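Local coordinates for protein diguanylate cyclase (Marinobacter aquaeolei VT8, PDB 3IGN) that probably makes the second messenger cyclic di-GMP from two GTP molecules through its catalytic GGDEF domain, the part present here, which holds bound product, at residues T40-M44 with W147-D152; T129-A135 with R163-S169. All coordinates share one frame; numbering follows the deposited sequence.

Contact 1 of 2, residues T40-M44 with W147-D152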
loop_
_atom_site.group_PDB
_atom_site.type_symbol
_atom_site.label_atom_id
_atom_site.label_comp_id
_atom_site.label_asym_id
_atom_site.label_seq_id
_atom_site.Cartn_x
_atom_site.Cartn_y
_atom_site.Cartn_z
ATOM N N THR A 40 2.197 2.782 -15.749
ATOM C CA THR A 40 1.986 1.848 -14.660
ATOM C C THR A 40 2.617 2.480 -13.433
ATOM O O THR A 40 3.676 3.095 -13.515
ATOM C CB THR A 40 2.604 0.458 -14.959
ATOM O OG1 THR A 40 2.203 -0.466 -13.938
ATOM C CG2 THR A 40 4.110 0.533 -15.016
ATOM N N SER A 41 1.945 2.347 -12.302
ATOM C CA SER A 41 2.426 2.949 -11.071
ATOM C C SER A 41 2.414 1.953 -9.929
ATOM O O SER A 41 1.700 0.951 -9.963
ATOM C CB SER A 41 1.545 4.143 -10.705
ATOM O OG SER A 41 1.572 5.139 -11.721
ATOM N N LEU A 42 3.207 2.262 -8.914
ATOM C CA LEU A 42 3.322 1.443 -7.729
ATOM C C LEU A 42 3.023 2.305 -6.509
ATOM O O LEU A 42 3.425 3.470 -6.447
ATOM C CB LEU A 42 4.744 0.914 -7.629
ATOM C CG LEU A 42 5.017 -0.193 -6.617
ATOM C CD1 LEU A 42 4.370 -1.477 -7.113
ATOM C CD2 LEU A 42 6.520 -0.377 -6.456
ATOM N N VAL A 43 2.321 1.727 -5.542
ATOM C CA VAL A 43 1.996 2.421 -4.306
ATOM C C VAL A 43 2.581 1.617 -3.152
ATOM O O VAL A 43 2.596 0.392 -3.184
ATOM C CB VAL A 43 0.471 2.526 -4.091
ATOM C CG1 VAL A 43 0.176 3.277 -2.783
ATOM C CG2 VAL A 43 -0.175 3.229 -5.271
HETATM N N MSE A 44 3.100 2.318 -2.152
HETATM C CA MSE A 44 3.649 1.676 -0.965
HETATM C C MSE A 44 3.095 2.535 0.153
HETATM O O MSE A 44 3.280 3.750 0.141
HETATM C CB MSE A 44 5.181 1.754 -0.937
HETATM C CG MSE A 44 5.870 1.296 -2.202
HETATM SE SE MSE A 44 7.081 -0.169 -1.868
HETATM C CE MSE A 44 5.734 -1.475 -1.544
ATOM N N TRP A 147 12.406 0.355 -8.677
ATOM C CA TRP A 147 11.095 0.969 -8.863
ATOM C C TRP A 147 10.436 1.026 -7.478
ATOM O O TRP A 147 9.874 2.047 -7.075
ATOM C CB TRP A 147 10.260 0.109 -9.831
ATOM C CG TRP A 147 8.851 0.584 -10.070
ATOM C CD1 TRP A 147 8.365 1.853 -9.910
ATOM C CD2 TRP A 147 7.765 -0.199 -10.577
ATOM N NE1 TRP A 147 7.043 1.909 -10.286
ATOM C CE2 TRP A 147 6.650 0.664 -10.703
ATOM C CE3 TRP A 147 7.623 -1.549 -10.937
ATOM C CZ2 TRP A 147 5.404 0.224 -11.178
ATOM C CZ3 TRP A 147 6.371 -1.989 -11.412
ATOM C CH2 TRP A 147 5.288 -1.102 -11.525
HETATM N N MSE A 148 10.513 -0.080 -6.750
HETATM C CA MSE A 148 9.941 -0.136 -5.415
HETATM C C MSE A 148 10.620 0.900 -4.517
HETATM O O MSE A 148 9.980 1.504 -3.649
HETATM C CB MSE A 148 10.117 -1.538 -4.832
HETATM C CG MSE A 148 9.247 -2.584 -5.498
HETATM SE SE MSE A 148 9.385 -4.299 -4.605
HETATM C CE MSE A 148 9.017 -3.700 -2.810
ATOM N N GLN A 149 11.918 1.083 -4.728
ATOM C CA GLN A 149 12.689 2.037 -3.949
ATOM C C GLN A 149 12.148 3.447 -4.112
ATOM O O GLN A 149 12.055 4.191 -3.145
ATOM C CB GLN A 149 14.165 1.995 -4.355
ATOM C CG GLN A 149 15.035 2.988 -3.599
ATOM C CD GLN A 149 16.515 2.685 -3.730
ATOM O OE1 GLN A 149 16.901 1.617 -4.215
ATOM N NE2 GLN A 149 17.355 3.615 -3.288
ATOM N N LYS A 150 11.786 3.818 -5.337
ATOM C CA LYS A 150 11.249 5.152 -5.591
ATOM C C LYS A 150 9.926 5.380 -4.872
ATOM O O LYS A 150 9.675 6.468 -4.349
ATOM C CB LYS A 150 11.068 5.387 -7.094
ATOM C CG LYS A 150 12.374 5.510 -7.854
ATOM C CD LYS A 150 13.247 6.639 -7.306
ATOM C CE LYS A 150 12.917 7.989 -7.919
ATOM N NZ LYS A 150 13.836 9.043 -7.400
ATOM N N ALA A 151 9.078 4.356 -4.844
ATOM C CA ALA A 151 7.793 4.469 -4.170
ATOM C C ALA A 151 8.007 4.562 -2.663
ATOM O O ALA A 151 7.303 5.294 -1.963
ATOM C CB ALA A 151 6.909 3.260 -4.507
ATOM N N ASP A 152 8.975 3.801 -2.171
ATOM C CA ASP A 152 9.300 3.794 -0.751
ATOM C C ASP A 152 9.844 5.156 -0.327
ATOM O O ASP A 152 9.586 5.618 0.785
ATOM C CB ASP A 152 10.333 2.713 -0.455
ATOM C CG ASP A 152 10.625 2.584 1.024
ATOM O OD1 ASP A 152 9.677 2.302 1.784
ATOM O OD2 ASP A 152 11.793 2.771 1.424
#

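Contact 2 of 2, residues T129-A135 with R163-S169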
loop_
_atom_site.group_PDB
_atom_site.type_symbol
_atom_site.label_atom_id
_atom_site.label_comp_id
_atom_site.label_asym_id
_atom_site.label_seq_id
_atom_site.Cartn_x
_atom_site.Cartn_y
_atom_site.Cartn_z
ATOM N N THR A 129 -4.591 6.872 10.558
ATOM C CA THR A 129 -4.373 7.311 9.191
ATOM C C THR A 129 -3.243 6.530 8.547
ATOM O O THR A 129 -2.569 5.732 9.200
ATOM C CB THR A 129 -4.012 8.808 9.127
ATOM O OG1 THR A 129 -2.839 9.055 9.913
ATOM C CG2 THR A 129 -5.162 9.660 9.643
ATOM N N VAL A 130 -3.047 6.765 7.255
ATOM C CA VAL A 130 -1.982 6.106 6.513
ATOM C C VAL A 130 -1.198 7.146 5.733
ATOM O O VAL A 130 -1.719 8.207 5.381
ATOM C CB VAL A 130 -2.521 5.074 5.484
ATOM C CG1 VAL A 130 -3.003 3.806 6.192
ATOM C CG2 VAL A 130 -3.644 5.697 4.682
ATOM N N SER A 131 0.065 6.833 5.483
ATOM C CA SER A 131 0.936 7.693 4.691
ATOM C C SER A 131 1.125 6.869 3.422
ATOM O O SER A 131 1.280 5.659 3.501
ATOM C CB SER A 131 2.282 7.909 5.399
ATOM O OG SER A 131 2.140 8.823 6.482
HETATM N N MSE A 132 1.109 7.510 2.261
HETATM C CA MSE A 132 1.242 6.766 1.011
HETATM C C MSE A 132 2.234 7.369 0.024
HETATM O O MSE A 132 2.318 8.588 -0.123
HETATM C CB MSE A 132 -0.131 6.659 0.345
HETATM C CG MSE A 132 -1.244 6.284 1.320
HETATM SE SE MSE A 132 -2.984 6.173 0.488
HETATM C CE MSE A 132 -3.444 8.001 0.530
ATOM N N GLY A 133 2.974 6.495 -0.652
ATOM C CA GLY A 133 3.945 6.927 -1.640
ATOM C C GLY A 133 3.636 6.315 -2.989
ATOM O O GLY A 133 3.359 5.122 -3.077
ATOM N N ILE A 134 3.692 7.133 -4.036
ATOM C CA ILE A 134 3.396 6.691 -5.400
ATOM C C ILE A 134 4.603 6.892 -6.306
ATOM O O ILE A 134 5.281 7.910 -6.233
ATOM C CB ILE A 134 2.232 7.514 -6.014
ATOM C CG1 ILE A 134 0.925 7.252 -5.271
ATOM C CG2 ILE A 134 2.075 7.186 -7.509
ATOM C CD1 ILE A 134 -0.149 8.276 -5.615
ATOM N N ALA A 135 4.875 5.909 -7.156
ATOM C CA ALA A 135 5.961 6.029 -8.103
ATOM C C ALA A 135 5.525 5.444 -9.434
ATOM O O ALA A 135 5.306 4.233 -9.555
ATOM C CB ALA A 135 7.219 5.310 -7.600
ATOM N N ARG A 163 2.438 13.211 7.438
ATOM C CA ARG A 163 1.615 12.003 7.518
ATOM C C ARG A 163 0.188 12.237 7.025
ATOM O O ARG A 163 -0.166 13.352 6.647
ATOM C CB ARG A 163 1.603 11.463 8.950
ATOM C CG ARG A 163 2.914 10.796 9.351
ATOM C CD ARG A 163 2.923 10.397 10.815
ATOM N NE ARG A 163 3.897 9.341 11.085
ATOM C CZ ARG A 163 5.080 9.522 11.662
ATOM N NH1 ARG A 163 5.465 10.732 12.050
ATOM N NH2 ARG A 163 5.885 8.483 11.846
ATOM N N ASN A 164 -0.629 11.185 7.029
ATOM C CA ASN A 164 -2.014 11.265 6.549
ATOM C C ASN A 164 -2.043 12.009 5.225
ATOM O O ASN A 164 -2.824 12.945 5.021
ATOM C CB ASN A 164 -2.914 11.964 7.575
ATOM C CG ASN A 164 -4.376 11.936 7.175
ATOM O OD1 ASN A 164 -4.822 11.023 6.475
ATOM N ND2 ASN A 164 -5.137 12.930 7.632
ATOM N N LYS A 165 -1.189 11.563 4.311
ATOM C CA LYS A 165 -1.061 12.205 3.015
ATOM C C LYS A 165 -0.487 11.274 1.964
ATOM O O LYS A 165 0.065 10.219 2.278
ATOM C CB LYS A 165 -0.137 13.410 3.142
ATOM C CG LYS A 165 1.149 13.063 3.905
ATOM C CD LYS A 165 2.238 14.099 3.712
ATOM C CE LYS A 165 1.685 15.497 3.746
ATOM N NZ LYS A 165 2.430 16.339 2.775
ATOM N N VAL A 166 -0.609 11.704 0.712
ATOM C CA VAL A 166 -0.109 10.957 -0.434
ATOM C C VAL A 166 0.982 11.784 -1.091
ATOM O O VAL A 166 0.780 12.968 -1.367
ATOM C CB VAL A 166 -1.195 10.756 -1.508
ATOM C CG1 VAL A 166 -0.692 9.803 -2.588
ATOM C CG2 VAL A 166 -2.460 10.272 -0.894
ATOM N N VAL A 167 2.128 11.165 -1.359
ATOM C CA VAL A 167 3.214 11.873 -2.019
ATOM C C VAL A 167 3.588 11.138 -3.293
ATOM O O VAL A 167 3.722 9.920 -3.290
ATOM C CB VAL A 167 4.475 11.977 -1.126
ATOM C CG1 VAL A 167 5.678 12.407 -1.978
ATOM C CG2 VAL A 167 4.243 12.999 -0.020
ATOM N N VAL A 168 3.741 11.885 -4.378
ATOM C CA VAL A 168 4.129 11.302 -5.653
ATOM C C VAL A 168 5.627 11.520 -5.835
ATOM O O VAL A 168 6.131 12.626 -5.613
ATOM C CB VAL A 168 3.381 11.962 -6.827
ATOM C CG1 VAL A 168 3.934 11.459 -8.148
ATOM C CG2 VAL A 168 1.892 11.670 -6.726
ATOM N N SER A 169 6.337 10.461 -6.226
ATOM C CA SER A 169 7.774 10.535 -6.447
ATOM C C SER A 169 8.063 11.401 -7.665
ATOM O O SER A 169 7.443 11.232 -8.714
ATOM C CB SER A 169 8.348 9.138 -6.678
ATOM O OG SER A 169 9.714 9.207 -7.060
HETATM O O HOH W 1 -5.658 8.423 6.386
#

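Contact 1 of 2, residues T40-M44 with W147-D152
Leu42 reaches from strand 40-44 over one face of the Trp147 indole. Leu42 CD2 stands 4.3 Å from the centroid of the Trp147 five-membered ring and 5° off the ring normal, a CH-pi contact, while Leu42 CB lies nearer the rim, 3.6 Å from Trp147 CE2. With chi1 at 177°, CG of Trp147 is anti to the backbone N, and the ring is carried to the strand although its CB does not aim there. The six-membered ring runs on to Thr40, where Thr40 CG2 is 4.0 Å from Trp147 CH2. Trp147 NE1 donates to Ala135 O, which pairs its buried N-H and helps hold the ring's rotation.

Apolar packing makes up the rest, with no hydrogen bond between the segments. Leu42 CD2 also meets Met148 CG at 3.6 Å. Selenomethionine Met44, bent at chi2 and chi3, sets CG against Ala151 CB at a tight 3.2 Å and brings SE within 4.1 Å of Met148 CE, the two selenomethionines crossing near a right angle. Trp22 and Val26 of helix 19-36 also pack on Leu42. The short segment axes approach to 7.6 Å, crossing at -52°. Helix 144-160 packs on the central sheet of the alpha/beta GGDEF fold.

Contact 2 of 2, residues T129-A135 with R163-S169
A beta-alpha-beta crossover puts strand 166-168 beside strand 130-135, parallel to it, at the edge of the central sheet. Segment axes 4.7 Å apart and 19° from parallel agree with four alternating backbone hydrogen bonds: Met132 N to Lys165 O and Ile134 N to Val167 O, both 2.9 Å, then Val167 N to Met132 O and Ser169 N to Ile134 O. Val167 N is tilted 19° from the carbonyl plane of Met132; the other three donors lie nearly on their acceptors' C=O axes.

Ile134, Val166 and Val168 project from the same face. Ile134 CD1 presses on Val166 CG1 at 3.4 Å, closer than usual for carbons, and meets Val168 CG2 at 4.1 Å. Cys107 and Arg104 of helix 100-115 pack on Ile134 and Val168, respectively.

Before the paired strands, Thr129 CG2 touches Asn164 CG at 3.4 Å, the side chains crossing near a right angle. CG of Asn164 is anti to its N (chi1 -174°), which turns the amide toward the Thr129 methyl; Asn164 OD1 accepts from a water at 2.7 Å that in turn accepts from Val130 N. Arg111 also donates to OD1, and ND2 bonds Glu115. Asp48 binds the hydroxyls of Thr129 and Ser131 and the Asn164 backbone N. Helix 144-160 connects the strands in a parallel beta-alpha-beta unit, with 166-168 the outermost strand of the sheet in this chain.

Contacts 1 and 2, with centres 11 Å apart, share the crossover 130-136, 144-160, 166-168: contact 1 packs its helix on strand 40-47, and contact 2 pairs its two strands. Neighbouring strands 40-47 and 130-136 join them through probable hydrogen bonds, Met44 O to Gly133 N and Leu42 O to Ala135 N, both 2.9 Å. Ala135 CB also lies 3.5 Å from Ala151 N. Neither contact touches the ligand: a bound cyclic di-GMP is about 8 Å from the side chain of Ser41 and about 10 Å from that of Ile134. Its pocket includes Arg78, Asp81, Thr98 and Arg109, the first two probably the family's RxxD product-inhibition motif; Ser41 OG bonds Thr98 O.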